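Local coordinates for protein serine protease inhibitor (PDB 3STO) that probably inhibits serine-type endopeptidases, as a member of the serpin family from the blood fluke Schistosoma haematobium, at residues 29-32 with 38-41; 209-214 with 219-224; 255-260 with 291-296; 271-276 with 394-399. All blocks are in the same frame, centred on the assembly; numbering follows the deposited sequence.

Contact 1 of 4, residues 29-32 with 38-41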
loop_
_atom_site.group_PDB
_atom_site.type_symbol
_atom_site.label_atom_id
_atom_site.label_comp_id
_atom_site.label_asym_id
_atom_site.label_seq_id
_atom_site.Cartn_x
_atom_site.Cartn_y
_atom_site.Cartn_z
ATOM N N THR A 29 -7.633 -7.823 8.753
ATOM C CA THR A 29 -8.517 -7.004 9.550
ATOM C C THR A 29 -9.094 -5.900 8.706
ATOM O O THR A 29 -10.297 -5.689 8.677
ATOM C CB THR A 29 -7.809 -6.396 10.786
ATOM O OG1 THR A 29 -7.406 -7.460 11.663
ATOM C CG2 THR A 29 -8.771 -5.440 11.522
ATOM N N VAL A 30 -8.224 -5.205 8.008
ATOM C CA VAL A 30 -8.616 -4.014 7.295
ATOM C C VAL A 30 -9.545 -4.342 6.118
ATOM O O VAL A 30 -10.348 -3.514 5.731
ATOM C CB VAL A 30 -7.388 -3.248 6.797
ATOM C CG1 VAL A 30 -6.740 -3.953 5.594
ATOM C CG2 VAL A 30 -7.774 -1.817 6.454
ATOM N N THR A 31 -9.473 -5.544 5.553
ATOM C CA THR A 31 -10.292 -5.777 4.356
ATOM C C THR A 31 -11.707 -6.184 4.715
ATOM O O THR A 31 -12.603 -6.072 3.878
ATOM C CB THR A 31 -9.684 -6.789 3.336
ATOM O OG1 THR A 31 -9.682 -8.106 3.891
ATOM C CG2 THR A 31 -8.266 -6.390 2.913
ATOM N N ALA A 32 -11.898 -6.616 5.963
ATOM C CA ALA A 32 -13.187 -7.148 6.449
ATOM C C ALA A 32 -14.422 -6.259 6.133
ATOM O O ALA A 32 -15.462 -6.767 5.730
ATOM C CB ALA A 32 -13.108 -7.464 7.960
ATOM N N ASN A 38 -14.717 -0.378 -3.621
ATOM C CA ASN A 38 -13.326 -0.468 -4.055
ATOM C C ASN A 38 -12.396 -0.434 -2.817
ATOM O O ASN A 38 -12.666 0.236 -1.820
ATOM C CB ASN A 38 -12.942 0.657 -5.014
ATOM C CG ASN A 38 -13.686 0.595 -6.361
ATOM O OD1 ASN A 38 -14.017 -0.482 -6.879
ATOM N ND2 ASN A 38 -13.920 1.773 -6.941
ATOM N N PHE A 39 -11.313 -1.184 -2.871
ATOM C CA PHE A 39 -10.360 -1.165 -1.790
ATOM C C PHE A 39 -8.942 -1.033 -2.352
ATOM O O PHE A 39 -8.624 -1.625 -3.382
ATOM C CB PHE A 39 -10.479 -2.430 -0.935
ATOM C CG PHE A 39 -9.446 -2.513 0.116
ATOM C CD1 PHE A 39 -9.589 -1.789 1.306
ATOM C CD2 PHE A 39 -8.290 -3.269 -0.091
ATOM C CE1 PHE A 39 -8.593 -1.837 2.323
ATOM C CE2 PHE A 39 -7.286 -3.329 0.907
ATOM C CZ PHE A 39 -7.440 -2.611 2.125
ATOM N N LEU A 40 -8.096 -0.275 -1.663
ATOM C CA LEU A 40 -6.721 -0.059 -2.104
ATOM C C LEU A 40 -5.841 0.177 -0.868
ATOM O O LEU A 40 -6.155 1.014 -0.038
ATOM C CB LEU A 40 -6.684 1.152 -3.048
ATOM C CG LEU A 40 -5.354 1.709 -3.524
ATOM C CD1 LEU A 40 -4.564 0.626 -4.189
ATOM C CD2 LEU A 40 -5.546 2.883 -4.463
ATOM N N THR A 41 -4.763 -0.583 -0.730
ATOM C CA THR A 41 -3.820 -0.345 0.345
ATOM C C THR A 41 -2.366 -0.774 0.063
ATOM O O THR A 41 -2.103 -1.728 -0.678
ATOM C CB THR A 41 -4.265 -1.049 1.657
ATOM O OG1 THR A 41 -3.559 -0.486 2.773
ATOM C CG2 THR A 41 -4.003 -2.573 1.566
#
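The backbones of Thr31 and Phe39 approach to 7.7 Å between their CA atoms, too far apart for main-chain pairing, so the side chains bridge the gap where the chain turns back from helix 18-30 into strand 39-41. Phe39 does most of the reaching. Its CG stands opposite the backbone N (chi1 175°), which carries the ring away from the strand so that its far end, CE2 and CZ, meets two methyl groups on the same side of the ring plane. Thr31 CG2 is 3.8 Å from Phe39 CE2 and lies 4.2 Å from the ring centroid, 29° off the normal, an off-centre CH-pi contact. Val30 CG1 sits farther out, 3.8 Å from Phe39 CZ. Both side chains run roughly at right angles to that of Phe39. Through Val30 and Thr31 the first helix of the serpin fold thus packs on strand 39-41, the edge strand of sheet B (s6B). This strand is hydrogen-bonded through its backbone to strand 392-399, with Phe39 opposite Lys398 and Thr41 opposite Ala396. Thr31 divides its two branches: OG1, placed between its own N and carbonyl carbon, bonds back to Leu27 O in the preceding helical turn, while the methyl is left for the aromatic ring. Phe34, from the intervening loop, also meets the Phe39 ring, with the planes inclined by about 45°. Farther along the strand, buried Thr41 OG1 is engaged by Tyr26 OH of the same helix and by Gln342 OE1.

Contact 2 of 4, residues 209-214 with 219-224; sequences KEDFYI and QITVDM
Lys209-Ile214 and Gln219-Met224 form the two arms of a beta hairpin, part of what is known in serpins as sheet C. Backbone hydrogen bonds join Glu210 to Val222 and Phe212 to Ile220, two in each pair, and the arms twist against each other, with 139° between their directions. On the face bearing Glu210, Phe212, Ile220 and Val222, bumps and hollows interlock. Phe212 CB rests between two branched neighbours, 3.7 Å from Val222 CG1 and 3.9 Å from Ile220 CG1, while its ring leads away from the opposite arm toward Pro296 and Pro402. Ile214 CD1 also reaches Ile220, 3.9 Å from its CG2. At the other end, the selenomethionine Met224 curls at chi2 and chi3 (73° and 83°) so that CE hooks back to 3.7 Å from Glu210 CG, against the extended glutamate chain. The carboxylate beyond is gripped by Arg208 and Arg294. The face bearing Lys209, Asp211, Thr221 and Asp223 is polar and more open. Thr221 CG2 nestles against the aliphatic part of Lys209, 3.9 Å from its CD, and the lysine chain, bent at chi2, runs alongside Asp223. There Lys209 NZ closes a salt bridge of 2.6 Å with the syn lone pair of Asp223 OD1.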
loop_
_atom_site.group_PDB
_atom_site.type_symbol
_atom_site.label_atom_id
_atom_site.label_comp_id
_atom_site.label_asym_id
_atom_site.label_seq_id
_atom_site.Cartn_x
_atom_site.Cartn_y
_atom_site.Cartn_z
ATOM N N LYS A 209 -14.506 1.238 -25.995
ATOM C CA LYS A 209 -15.569 1.187 -25.000
ATOM C C LYS A 209 -16.140 -0.220 -24.892
ATOM O O LYS A 209 -16.417 -0.865 -25.883
ATOM C CB LYS A 209 -16.701 2.159 -25.350
ATOM C CG LYS A 209 -16.262 3.567 -25.671
ATOM C CD LYS A 209 -16.108 4.403 -24.456
ATOM C CE LYS A 209 -15.421 5.680 -24.868
ATOM N NZ LYS A 209 -14.765 6.408 -23.732
ATOM N N GLU A 210 -16.334 -0.695 -23.673
ATOM C CA GLU A 210 -16.848 -2.038 -23.495
ATOM C C GLU A 210 -17.633 -2.102 -22.182
ATOM O O GLU A 210 -17.369 -1.339 -21.266
ATOM C CB GLU A 210 -15.683 -3.034 -23.531
ATOM C CG GLU A 210 -16.041 -4.511 -23.316
ATOM C CD GLU A 210 -15.005 -5.460 -23.924
ATOM O OE1 GLU A 210 -14.354 -5.054 -24.914
ATOM O OE2 GLU A 210 -14.848 -6.604 -23.426
ATOM N N ASP A 211 -18.603 -3.002 -22.095
ATOM C CA ASP A 211 -19.365 -3.163 -20.867
ATOM C C ASP A 211 -18.587 -3.793 -19.729
ATOM O O ASP A 211 -17.841 -4.747 -19.932
ATOM C CB ASP A 211 -20.648 -3.963 -21.123
ATOM C CG ASP A 211 -21.834 -3.063 -21.389
ATOM O OD1 ASP A 211 -21.613 -1.866 -21.736
ATOM O OD2 ASP A 211 -22.977 -3.548 -21.247
ATOM N N PHE A 212 -18.789 -3.275 -18.524
ATOM C CA PHE A 212 -18.195 -3.879 -17.328
ATOM C C PHE A 212 -19.324 -4.257 -16.375
ATOM O O PHE A 212 -20.159 -3.414 -16.017
ATOM C CB PHE A 212 -17.186 -2.918 -16.670
ATOM C CG PHE A 212 -16.422 -3.525 -15.509
ATOM C CD1 PHE A 212 -16.970 -3.538 -14.228
ATOM C CD2 PHE A 212 -15.141 -4.052 -15.698
ATOM C CE1 PHE A 212 -16.283 -4.088 -13.180
ATOM C CE2 PHE A 212 -14.454 -4.586 -14.671
ATOM C CZ PHE A 212 -15.015 -4.606 -13.390
ATOM N N TYR A 213 -19.367 -5.528 -15.991
ATOM C CA TYR A 213 -20.414 -5.995 -15.106
ATOM C C TYR A 213 -20.023 -5.768 -13.665
ATOM O O TYR A 213 -19.063 -6.377 -13.182
ATOM C CB TYR A 213 -20.673 -7.487 -15.341
ATOM C CG TYR A 213 -21.775 -8.118 -14.493
ATOM C CD1 TYR A 213 -23.084 -8.191 -14.960
ATOM C CD2 TYR A 213 -21.490 -8.695 -13.248
ATOM C CE1 TYR A 213 -24.089 -8.803 -14.204
ATOM C CE2 TYR A 213 -22.481 -9.315 -12.488
ATOM C CZ TYR A 213 -23.782 -9.362 -12.978
ATOM O OH TYR A 213 -24.779 -9.968 -12.244
ATOM N N ILE A 214 -20.758 -4.898 -12.985
ATOM C CA ILE A 214 -20.571 -4.653 -11.543
ATOM C C ILE A 214 -21.437 -5.594 -10.684
ATOM O O ILE A 214 -20.949 -6.239 -9.788
ATOM C CB ILE A 214 -20.915 -3.216 -11.199
ATOM C CG1 ILE A 214 -20.050 -2.257 -12.017
ATOM C CG2 ILE A 214 -20.757 -2.984 -9.728
ATOM C CD1 ILE A 214 -20.296 -0.798 -11.690
ATOM N N GLN A 219 -24.350 -2.233 -14.780
ATOM C CA GLN A 219 -23.276 -2.349 -15.755
ATOM C C GLN A 219 -22.777 -0.972 -16.091
ATOM O O GLN A 219 -23.523 -0.012 -16.040
ATOM C CB GLN A 219 -23.728 -3.053 -17.015
ATOM C CG GLN A 219 -24.048 -4.513 -16.792
ATOM C CD GLN A 219 -25.465 -4.711 -16.260
ATOM O OE1 GLN A 219 -25.677 -4.862 -15.050
ATOM N NE2 GLN A 219 -26.447 -4.713 -17.171
ATOM N N ILE A 220 -21.493 -0.852 -16.382
ATOM C CA ILE A 220 -20.999 0.428 -16.862
ATOM C C ILE A 220 -20.168 0.225 -18.123
ATOM O O ILE A 220 -19.835 -0.903 -18.545
ATOM C CB ILE A 220 -20.175 1.178 -15.814
ATOM C CG1 ILE A 220 -19.005 0.314 -15.333
ATOM C CG2 ILE A 220 -21.052 1.607 -14.650
ATOM C CD1 ILE A 220 -18.000 1.088 -14.536
ATOM N N THR A 221 -19.859 1.350 -18.731
ATOM C CA THR A 221 -19.031 1.377 -19.902
ATOM C C THR A 221 -17.670 1.867 -19.434
ATOM O O THR A 221 -17.570 2.849 -18.712
ATOM C CB THR A 221 -19.652 2.310 -20.958
ATOM O OG1 THR A 221 -20.692 1.600 -21.654
ATOM C CG2 THR A 221 -18.608 2.802 -21.944
ATOM N N VAL A 222 -16.633 1.139 -19.814
ATOM C CA VAL A 222 -15.274 1.457 -19.438
ATOM C C VAL A 222 -14.431 1.616 -20.692
ATOM O O VAL A 222 -14.814 1.151 -21.772
ATOM C CB VAL A 222 -14.647 0.356 -18.524
ATOM C CG1 VAL A 222 -15.357 0.286 -17.196
ATOM C CG2 VAL A 222 -14.654 -1.010 -19.218
ATOM N N ASP A 223 -13.288 2.277 -20.560
ATOM C CA ASP A 223 -12.308 2.240 -21.626
ATOM C C ASP A 223 -11.490 0.966 -21.474
ATOM O O ASP A 223 -10.753 0.822 -20.511
ATOM C CB ASP A 223 -11.443 3.475 -21.606
ATOM C CG ASP A 223 -12.224 4.742 -21.939
ATOM O OD1 ASP A 223 -12.903 4.787 -22.995
ATOM O OD2 ASP A 223 -12.142 5.701 -21.146
HETATM N N MSE A 224 -11.679 0.027 -22.404
HETATM C CA MSE A 224 -11.099 -1.310 -22.300
HETATM C C MSE A 224 -9.806 -1.424 -23.138
HETATM O O MSE A 224 -9.819 -1.275 -24.356
HETATM C CB MSE A 224 -12.140 -2.362 -22.709
HETATM C CG MSE A 224 -11.769 -3.829 -22.438
HETATM SE SE MSE A 224 -11.835 -4.319 -20.479
HETATM C CE MSE A 224 -13.791 -4.692 -20.345
#

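Contact 3 of 4, residues 255-260 with 291-296; sequences FVIVLP and VSLRLP
Apolar contacts between Ile257, Phe255 and Leu295 carry this buried meeting of two strands. Leu295 is the fork: its CG lies opposite the backbone N (chi1 -179°), projecting the two methyls toward strand 255-260, where each takes a different partner. CD1 touches Ile257 CD1 at 3.9 Å, and CD2 comes 4.2 Å from Phe255 CE2, approaching that ring obliquely. Ile257 CD1 also serves Leu293, two residues earlier on the other strand, though more loosely, at 4.4 Å from Leu293 CD1. One isoleucine methyl thus lies against both leucines, with their alternation along the strand putting both on the inner side. The strand axes are 11.1 Å apart at their closest and cross at 94°, the near-perpendicular packing of two sheet layers. In serpin terms, strand 253-260 belongs to sheet B and segment 291-296, the early part of strand 287-305, to sheet C, and the hydrophobic filling between them is the core of the B-C barrel. Main-chain bonding accordingly looks outward to other strands: Val256 and Val258 pair with Phe384 and Ile382, while Phe255 and Ile257 pair with Lys246 and Val244. Polar groups of segment 291-296 sit on the alternate residues Ser292 and Arg294, whose side chains point away from strand 255-260. Ser292 OG is hydrogen-bonded to His376 NE2, and Arg294 NH1 forms a salt bridge with Glu210 OE2.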
loop_
_atom_site.group_PDB
_atom_site.type_symbol
_atom_site.label_atom_id
_atom_site.label_comp_id
_atom_site.label_asym_id
_atom_site.label_seq_id
_atom_site.Cartn_x
_atom_site.Cartn_y
_atom_site.Cartn_z
ATOM N N PHE A 255 2.282 -6.647 -12.246
ATOM C CA PHE A 255 0.891 -6.391 -11.928
ATOM C C PHE A 255 0.135 -7.691 -12.013
ATOM O O PHE A 255 0.058 -8.269 -13.081
ATOM C CB PHE A 255 0.312 -5.400 -12.912
ATOM C CG PHE A 255 -1.068 -4.948 -12.581
ATOM C CD1 PHE A 255 -1.315 -4.194 -11.424
ATOM C CD2 PHE A 255 -2.106 -5.178 -13.470
ATOM C CE1 PHE A 255 -2.620 -3.712 -11.123
ATOM C CE2 PHE A 255 -3.413 -4.718 -13.188
ATOM C CZ PHE A 255 -3.656 -3.980 -12.000
ATOM N N VAL A 256 -0.373 -8.167 -10.879
ATOM C CA VAL A 256 -1.056 -9.441 -10.789
ATOM C C VAL A 256 -2.564 -9.200 -10.747
ATOM O O VAL A 256 -3.032 -8.456 -9.896
ATOM C CB VAL A 256 -0.574 -10.225 -9.563
ATOM C CG1 VAL A 256 -1.401 -11.526 -9.364
ATOM C CG2 VAL A 256 0.941 -10.527 -9.704
ATOM N N ILE A 257 -3.304 -9.792 -11.697
ATOM C CA ILE A 257 -4.763 -9.714 -11.722
ATOM C C ILE A 257 -5.348 -11.043 -11.340
ATOM O O ILE A 257 -4.918 -12.090 -11.814
ATOM C CB ILE A 257 -5.311 -9.257 -13.077
ATOM C CG1 ILE A 257 -4.525 -8.023 -13.568
ATOM C CG2 ILE A 257 -6.842 -8.984 -13.019
ATOM C CD1 ILE A 257 -4.435 -7.956 -15.091
ATOM N N VAL A 258 -6.295 -11.000 -10.414
ATOM C CA VAL A 258 -6.960 -12.205 -9.969
ATOM C C VAL A 258 -8.420 -12.125 -10.396
ATOM O O VAL A 258 -9.181 -11.311 -9.871
ATOM C CB VAL A 258 -6.899 -12.391 -8.443
ATOM C CG1 VAL A 258 -7.525 -13.726 -8.060
ATOM C CG2 VAL A 258 -5.462 -12.333 -7.953
ATOM N N LEU A 259 -8.794 -12.969 -11.356
ATOM C CA LEU A 259 -10.101 -12.870 -11.999
ATOM C C LEU A 259 -10.937 -14.094 -11.652
ATOM O O LEU A 259 -10.591 -15.224 -12.007
ATOM C CB LEU A 259 -9.958 -12.706 -13.528
ATOM C CG LEU A 259 -11.248 -12.361 -14.286
ATOM C CD1 LEU A 259 -11.793 -10.958 -13.898
ATOM C CD2 LEU A 259 -11.052 -12.449 -15.793
ATOM N N PRO A 260 -12.042 -13.872 -10.936
ATOM C CA PRO A 260 -12.975 -14.970 -10.639
ATOM C C PRO A 260 -13.467 -15.634 -11.924
ATOM O O PRO A 260 -13.685 -14.964 -12.944
ATOM C CB PRO A 260 -14.127 -14.259 -9.948
ATOM C CG PRO A 260 -13.509 -13.013 -9.377
ATOM C CD PRO A 260 -12.527 -12.577 -10.420
ATOM N N VAL A 291 -1.891 -14.909 -24.267
ATOM C CA VAL A 291 -3.122 -14.442 -23.666
ATOM C C VAL A 291 -3.721 -13.300 -24.443
ATOM O O VAL A 291 -3.027 -12.332 -24.829
ATOM C CB VAL A 291 -2.867 -13.968 -22.221
ATOM C CG1 VAL A 291 -4.142 -13.528 -21.578
ATOM C CG2 VAL A 291 -2.256 -15.075 -21.436
ATOM N N SER A 292 -5.019 -13.427 -24.683
ATOM C CA SER A 292 -5.829 -12.292 -25.106
ATOM C C SER A 292 -6.282 -11.581 -23.818
ATOM O O SER A 292 -7.094 -12.102 -23.060
ATOM C CB SER A 292 -7.036 -12.770 -25.899
ATOM O OG SER A 292 -7.968 -11.724 -26.062
ATOM N N LEU A 293 -5.714 -10.414 -23.564
ATOM C CA LEU A 293 -5.952 -9.701 -22.325
ATOM C C LEU A 293 -6.805 -8.472 -22.569
ATOM O O LEU A 293 -6.460 -7.629 -23.390
ATOM C CB LEU A 293 -4.615 -9.279 -21.696
ATOM C CG LEU A 293 -4.606 -8.283 -20.525
ATOM C CD1 LEU A 293 -5.377 -8.832 -19.351
ATOM C CD2 LEU A 293 -3.162 -7.924 -20.091
ATOM N N ARG A 294 -7.911 -8.352 -21.851
ATOM C CA ARG A 294 -8.621 -7.073 -21.840
ATOM C C ARG A 294 -8.693 -6.557 -20.442
ATOM O O ARG A 294 -9.028 -7.284 -19.513
ATOM C CB ARG A 294 -10.030 -7.205 -22.391
ATOM C CG ARG A 294 -10.103 -7.906 -23.720
ATOM C CD ARG A 294 -11.411 -7.585 -24.370
ATOM N NE ARG A 294 -11.636 -8.427 -25.518
ATOM C CZ ARG A 294 -12.770 -9.065 -25.732
ATOM N NH1 ARG A 294 -13.763 -8.937 -24.862
ATOM N NH2 ARG A 294 -12.913 -9.812 -26.809
ATOM N N LEU A 295 -8.430 -5.275 -20.308
ATOM C CA LEU A 295 -8.212 -4.693 -19.012
ATOM C C LEU A 295 -8.699 -3.253 -19.072
ATOM O O LEU A 295 -8.247 -2.475 -19.904
ATOM C CB LEU A 295 -6.703 -4.768 -18.645
ATOM C CG LEU A 295 -6.227 -4.231 -17.289
ATOM C CD1 LEU A 295 -6.846 -5.051 -16.141
ATOM C CD2 LEU A 295 -4.679 -4.182 -17.142
ATOM N N PRO A 296 -9.602 -2.886 -18.153
ATOM C CA PRO A 296 -10.051 -1.492 -18.039
ATOM C C PRO A 296 -8.896 -0.515 -17.691
ATOM O O PRO A 296 -7.983 -0.835 -16.921
ATOM C CB PRO A 296 -11.070 -1.554 -16.878
ATOM C CG PRO A 296 -11.356 -2.993 -16.681
ATOM C CD PRO A 296 -10.166 -3.741 -17.090
#

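Contact 4 of 4, residues 271-276 with 394-399; sequences ELLNGN and IMAAKV
With chi1 at -176° and chi2 at 72°, Leu273 swings CG opposite its backbone N and spreads its two methyls over strand 395-399, CD1 toward Ala396 and CD2 toward Lys398. This is a short helix, 269-273, laid on a strand of the serpin sheet B, with Leu273 as the residue that touches. CD1 lies 3.8 Å from Ala396 CB and 3.7 Å from Ala397 N, so it rests against main chain as well as a side chain; the CA atoms of Leu273 and Ala396 approach to 6.5 Å, and the short Ala396 side chain lies beneath the leucine. Ala397 turns its own methyl the other way, toward Leu40. CD2 packs 3.9 Å from Lys398 CB, where the lysine chain passes at about a right angle before bending at chi3, and its NZ is hydrogen-bonded to Phe34 O. A classic beta bulge at Ile394 and Met395 sets both opposite Ile385. Behind the leucine, the chain leaves the helix through Gly275, which has positive phi, and Glu271 gathers the turn with its carboxylate. OE1 accepts from Asn276 ND2 at 2.7 Å on its syn side, tilted somewhat out of the carboxylate plane, whereas OE2 is met from above that plane by Asn274 ND2. The turn itself is an Asx turn, with Asn276 N donating to Asn274 OD1 at 2.8 Å and an N-H...O angle of 166°.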
loop_
_atom_site.group_PDB
_atom_site.type_symbol
_atom_site.label_atom_id
_atom_site.label_comp_id
_atom_site.label_asym_id
_atom_site.label_seq_id
_atom_site.Cartn_x
_atom_site.Cartn_y
_atom_site.Cartn_z
ATOM N N GLU A 271 -9.564 -14.415 -0.279
ATOM C CA GLU A 271 -8.500 -14.998 0.499
ATOM C C GLU A 271 -7.038 -14.572 0.096
ATOM O O GLU A 271 -6.136 -14.578 0.919
ATOM C CB GLU A 271 -8.690 -16.510 0.547
ATOM C CG GLU A 271 -10.081 -16.923 1.091
ATOM C CD GLU A 271 -10.479 -16.213 2.409
ATOM O OE1 GLU A 271 -9.895 -16.537 3.472
ATOM O OE2 GLU A 271 -11.376 -15.329 2.388
ATOM N N LEU A 272 -6.815 -14.182 -1.148
ATOM C CA LEU A 272 -5.536 -13.605 -1.527
ATOM C C LEU A 272 -5.435 -12.142 -1.120
ATOM O O LEU A 272 -4.350 -11.689 -0.767
ATOM C CB LEU A 272 -5.283 -13.735 -3.034
ATOM C CG LEU A 272 -4.959 -15.141 -3.524
ATOM C CD1 LEU A 272 -5.190 -15.194 -4.999
ATOM C CD2 LEU A 272 -3.547 -15.505 -3.192
ATOM N N LEU A 273 -6.551 -11.409 -1.200
ATOM C CA LEU A 273 -6.580 -10.023 -0.762
ATOM C C LEU A 273 -6.381 -9.927 0.772
ATOM O O LEU A 273 -5.616 -9.089 1.254
ATOM C CB LEU A 273 -7.868 -9.319 -1.213
ATOM C CG LEU A 273 -7.913 -7.819 -0.868
ATOM C CD1 LEU A 273 -6.951 -7.024 -1.743
ATOM C CD2 LEU A 273 -9.332 -7.237 -0.963
ATOM N N ASN A 274 -7.036 -10.797 1.541
ATOM C CA ASN A 274 -6.910 -10.720 2.986
ATOM C C ASN A 274 -5.663 -11.450 3.527
ATOM O O ASN A 274 -5.369 -11.375 4.712
ATOM C CB ASN A 274 -8.198 -11.177 3.698
ATOM C CG ASN A 274 -8.472 -12.660 3.547
ATOM O OD1 ASN A 274 -7.569 -13.465 3.349
ATOM N ND2 ASN A 274 -9.739 -13.028 3.637
ATOM N N GLY A 275 -4.936 -12.141 2.646
ATOM C CA GLY A 275 -3.709 -12.817 3.025
ATOM C C GLY A 275 -3.842 -14.226 3.613
ATOM O O GLY A 275 -2.841 -14.850 3.932
ATOM N N ASN A 276 -5.060 -14.739 3.752
ATOM C CA ASN A 276 -5.236 -16.115 4.211
ATOM C C ASN A 276 -4.632 -17.104 3.240
ATOM O O ASN A 276 -4.220 -18.197 3.621
ATOM C CB ASN A 276 -6.718 -16.449 4.445
ATOM C CG ASN A 276 -7.305 -15.695 5.630
ATOM O OD1 ASN A 276 -6.574 -15.086 6.419
ATOM N ND2 ASN A 276 -8.622 -15.713 5.747
ATOM N N ILE A 394 3.188 -5.281 -2.582
ATOM C CA ILE A 394 3.381 -4.008 -1.945
ATOM C C ILE A 394 2.169 -3.096 -2.127
ATOM O O ILE A 394 2.073 -2.053 -1.506
ATOM C CB ILE A 394 4.674 -3.334 -2.416
ATOM C CG1 ILE A 394 4.633 -3.084 -3.907
ATOM C CG2 ILE A 394 5.913 -4.194 -2.024
ATOM C CD1 ILE A 394 5.684 -2.101 -4.317
HETATM N N MSE A 395 1.237 -3.512 -2.971
HETATM C CA MSE A 395 -0.026 -2.811 -3.142
HETATM C C MSE A 395 -1.075 -3.919 -3.358
HETATM O O MSE A 395 -0.858 -4.858 -4.127
HETATM C CB MSE A 395 0.083 -1.818 -4.294
HETATM C CG MSE A 395 -1.124 -0.932 -4.583
HETATM SE SE MSE A 395 -2.710 -1.737 -5.431
HETATM C CE MSE A 395 -2.150 -2.595 -7.113
ATOM N N ALA A 396 -2.177 -3.833 -2.616
ATOM C CA ALA A 396 -3.305 -4.754 -2.710
ATOM C C ALA A 396 -4.574 -3.934 -2.980
ATOM O O ALA A 396 -4.782 -2.870 -2.409
ATOM C CB ALA A 396 -3.455 -5.605 -1.404
ATOM N N ALA A 397 -5.399 -4.423 -3.882
ATOM C CA ALA A 397 -6.544 -3.679 -4.355
ATOM C C ALA A 397 -7.679 -4.609 -4.742
ATOM O O ALA A 397 -7.473 -5.691 -5.283
ATOM C CB ALA A 397 -6.171 -2.784 -5.550
ATOM N N LYS A 398 -8.891 -4.163 -4.464
ATOM C CA LYS A 398 -10.064 -4.783 -5.037
ATOM C C LYS A 398 -10.784 -3.734 -5.915
ATOM O O LYS A 398 -11.104 -2.619 -5.471
ATOM C CB LYS A 398 -10.979 -5.323 -3.944
ATOM C CG LYS A 398 -12.283 -5.893 -4.494
ATOM C CD LYS A 398 -13.163 -6.442 -3.397
ATOM C CE LYS A 398 -13.717 -5.337 -2.524
ATOM N NZ LYS A 398 -14.977 -5.782 -1.868
ATOM N N VAL A 399 -11.035 -4.095 -7.162
ATOM C CA VAL A 399 -11.708 -3.192 -8.088
ATOM C C VAL A 399 -13.093 -3.711 -8.462
ATOM O O VAL A 399 -13.246 -4.663 -9.236
ATOM C CB VAL A 399 -10.859 -2.924 -9.344
ATOM C CG1 VAL A 399 -11.517 -1.873 -10.174
ATOM C CG2 VAL A 399 -9.432 -2.490 -8.949
#

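Along the chain, contact 1 closes first, then contact 2, whereas contacts 3 and 4 interleave. Contacts 1 and 4 have centres only 8 Å apart and share a strand pairing, 39-41 beside 392-399, so the first helix and helix 269-273 rest on neighbouring strands. Contacts 2 and 3, about 14 Å apart between centres, are likewise joined through adjacent strands 218-236 and 287-305. Contacts 3 and 4 touch where Val258 meets Leu272, with centres about 15 Å apart, while contacts 1 and 2 lie about 23 Å apart. Distant parts of the sequence are thus tied into one serpin body, from the helical part to the outlying hairpin.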